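Kinesin-like protein Nod (Drosophila melanogaster, PDB 3DC4) hydrolyses ATP through its kinesin motor domain, binds microtubules and their plus ends, and is required for distributive segregation of non-exchange chromosomes during meiosis. Local coordinates at residues A[308-312]-A[325-329]. Numbering follows the deposited sequence.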
ATOM      1  N   PHE A 308       0.715  -5.810  -3.423  1.00 13.11           N
ATOM      2  CA  PHE A 308       1.363  -4.841  -4.307  1.00 14.42           C
ATOM      3  C   PHE A 308       0.404  -4.366  -5.377  1.00 14.60           C
ATOM      4  O   PHE A 308      -0.343  -5.167  -5.938  1.00 15.19           O
ATOM      5  CB  PHE A 308       2.546  -5.482  -5.040  1.00 16.38           C
ATOM      6  CG  PHE A 308       3.746  -5.726  -4.186  1.00 16.77           C
ATOM      7  CD1 PHE A 308       4.698  -4.725  -4.010  1.00 19.65           C
ATOM      8  CD2 PHE A 308       3.954  -6.968  -3.599  1.00 19.79           C
ATOM      9  CE1 PHE A 308       5.851  -4.965  -3.269  1.00 19.59           C
ATOM     10  CE2 PHE A 308       5.103  -7.221  -2.855  1.00 17.26           C
ATOM     11  CZ  PHE A 308       6.054  -6.212  -2.690  1.00 17.42           C
ATOM     12  N   LEU A 309       0.429  -3.074  -5.668  1.00 13.66           N
ATOM     13  CA  LEU A 309      -0.402  -2.529  -6.732  1.00 13.90           C
ATOM     14  C   LEU A 309       0.541  -1.792  -7.660  1.00 13.79           C
ATOM     15  O   LEU A 309       1.013  -0.693  -7.340  1.00 15.04           O
ATOM     16  CB  LEU A 309      -1.466  -1.560  -6.206  1.00 14.35           C
ATOM     17  CG  LEU A 309      -2.346  -0.907  -7.288  1.00 15.62           C
ATOM     18  CD1 LEU A 309      -3.095  -1.981  -8.080  1.00 16.81           C
ATOM     19  CD2 LEU A 309      -3.358   0.035  -6.628  1.00 18.94           C
ATOM     20  N   ALA A 310       0.847  -2.421  -8.791  1.00 12.96           N
ATOM     21  CA  ALA A 310       1.729  -1.831  -9.798  1.00 13.56           C
ATOM     22  C   ALA A 310       0.875  -0.969 -10.697  1.00 13.12           C
ATOM     23  O   ALA A 310      -0.065  -1.453 -11.314  1.00 14.77           O
ATOM     24  CB  ALA A 310       2.383  -2.926 -10.635  1.00 14.00           C
ATOM     25  N   CYS A 311       1.187   0.312 -10.756  1.00 12.53           N
ATOM     26  CA  CYS A 311       0.443   1.215 -11.611  1.00 13.37           C
ATOM     27  C   CYS A 311       1.332   1.465 -12.817  1.00 14.62           C
ATOM     28  O   CYS A 311       2.510   1.783 -12.654  1.00 13.76           O
ATOM     29  CB  CYS A 311       0.166   2.529 -10.878  1.00 14.88           C
ATOM     30  SG  CYS A 311      -1.007   2.341  -9.442  1.00 17.87           S
ATOM     31  N   ILE A 312       0.767   1.329 -14.014  1.00 14.26           N
ATOM     32  CA  ILE A 312       1.526   1.506 -15.251  1.00 13.61           C
ATOM     33  C   ILE A 312       0.857   2.401 -16.277  1.00 14.61           C
ATOM     34  O   ILE A 312      -0.367   2.465 -16.377  1.00 15.65           O
ATOM     35  CB  ILE A 312       1.781   0.154 -15.936  1.00 12.36           C
ATOM     36  CG1 ILE A 312       0.445  -0.519 -16.275  1.00 12.68           C
ATOM     37  CG2 ILE A 312       2.619  -0.739 -15.025  1.00 11.59           C
ATOM     38  CD1 ILE A 312       0.579  -1.842 -17.021  1.00 15.01           C
ATOM     39  N   THR A 325       8.517  -1.687 -13.928  1.00 14.58           N
ATOM     40  CA  THR A 325       7.494  -1.886 -12.917  1.00 13.80           C
ATOM     41  C   THR A 325       6.915  -3.302 -12.977  1.00 15.07           C
ATOM     42  O   THR A 325       6.745  -3.957 -11.947  1.00 15.18           O
ATOM     43  CB  THR A 325       6.375  -0.844 -13.111  1.00 15.12           C
ATOM     44  OG1 THR A 325       6.877   0.467 -12.819  1.00 16.32           O
ATOM     45  CG2 THR A 325       5.212  -1.128 -12.195  1.00 13.62           C
ATOM     46  N   LEU A 326       6.648  -3.784 -14.187  1.00 12.43           N
ATOM     47  CA  LEU A 326       6.098  -5.124 -14.342  1.00 14.83           C
ATOM     48  C   LEU A 326       7.133  -6.201 -13.995  1.00 16.15           C
ATOM     49  O   LEU A 326       6.785  -7.215 -13.384  1.00 17.69           O
ATOM     50  CB  LEU A 326       5.548  -5.309 -15.768  1.00 12.65           C
ATOM     51  CG  LEU A 326       4.371  -4.374 -16.075  1.00 15.87           C
ATOM     52  CD1 LEU A 326       4.058  -4.359 -17.558  1.00 14.32           C
ATOM     53  CD2 LEU A 326       3.152  -4.815 -15.270  1.00 16.24           C
ATOM     54  N   ARG A 327       8.395  -5.984 -14.363  1.00 16.10           N
ATOM     55  CA  ARG A 327       9.430  -6.967 -14.049  1.00 17.05           C
ATOM     56  C   ARG A 327       9.559  -7.094 -12.528  1.00 18.11           C
ATOM     57  O   ARG A 327       9.737  -8.192 -12.001  1.00 18.28           O
ATOM     58  CB  ARG A 327      10.771  -6.571 -14.694  1.00 18.60           C
ATOM     59  CG  ARG A 327      10.804  -6.833 -16.206  1.00 20.33           C
ATOM     60  CD  ARG A 327      12.067  -6.291 -16.854  1.00 22.14           C
ATOM     61  NE  ARG A 327      13.269  -6.868 -16.267  1.00 25.09           N
ATOM     62  CZ  ARG A 327      13.792  -8.039 -16.615  1.00 28.02           C
ATOM     63  NH1 ARG A 327      13.228  -8.773 -17.563  1.00 29.61           N
ATOM     64  NH2 ARG A 327      14.878  -8.479 -15.999  1.00 30.83           N
ATOM     65  N   PHE A 328       9.443  -5.979 -11.815  1.00 17.07           N
ATOM     66  CA  PHE A 328       9.530  -6.054 -10.364  1.00 16.84           C
ATOM     67  C   PHE A 328       8.373  -6.896  -9.823  1.00 18.19           C
ATOM     68  O   PHE A 328       8.551  -7.669  -8.877  1.00 17.58           O
ATOM     69  CB  PHE A 328       9.493  -4.661  -9.726  1.00 19.49           C
ATOM     70  CG  PHE A 328       9.454  -4.701  -8.227  1.00 20.61           C
ATOM     71  CD1 PHE A 328      10.619  -4.888  -7.482  1.00 19.59           C
ATOM     72  CD2 PHE A 328       8.234  -4.651  -7.564  1.00 20.16           C
ATOM     73  CE1 PHE A 328      10.556  -5.034  -6.102  1.00 19.91           C
ATOM     74  CE2 PHE A 328       8.161  -4.796  -6.194  1.00 19.98           C
ATOM     75  CZ  PHE A 328       9.326  -4.990  -5.456  1.00 18.95           C
ATOM     76  N   GLY A 329       7.192  -6.744 -10.424  1.00 17.32           N
ATOM     77  CA  GLY A 329       6.028  -7.505  -9.993  1.00 20.16           C
ATOM     78  C   GLY A 329       6.282  -8.996 -10.114  1.00 22.97           C
ATOM     79  O   GLY A 329       5.905  -9.782  -9.246  1.00 23.06           O
TER
HETATM   80  O   HOH W   1       4.935   2.195 -13.710  1.00 12.54           O
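In the kinesin motor domain, a P-loop NTPase fold, strand 305-312 runs inside the central β-sheet between strands 23-30 and 96-101, and helix 319-335 turns back across one face of it. The short axes of 308-312 and 325-329 are nearly antiparallel, at 159°, and approach to 8.8 Å. Phe-308, Ala-310 and Ile-312 point toward the helix, whereas the CA-to-CB bond of Cys-311 points away from it; the Cys-311 side chain lies about 6 Å from bound ADP (nearest atoms) and about 3 Å from that of Thr-106 in the ADP pocket.

The small Ala-310 lets the helix come close: its CB sits 3.7 Å from Thr-325 CG2. The m rotamer of Thr-325 aims this methyl at the strand, where it also meets Ile-312 CG2 at 3.9 Å. Leu-326 leaves the helix sideways, but with chi1 m and chi2 t it swings CD2 back to 4.1 Å from Ile-312 CG2; both residues also touch Leu-56 and Val-28. At the other end of the contact, Phe-328 takes the t rotamer and Phe-308 the m rotamer, bringing the two rings into an offset edge-to-face pair, with centroids 5.8 Å apart and planes at 70°. The edge of Phe-328 is directed toward the face of Phe-308, and Phe-328 CE2 lies 3.7 Å from Phe-308 CE1. Tyr-101 and helix 267-279 pack around both rings.

Thr-325 OG1 hydrogen-bonds to Glu-321 O in its own helix and also to a water, 2.7 Å away, which donates to Cys-311 O near the end of the strand, again at 2.7 Å.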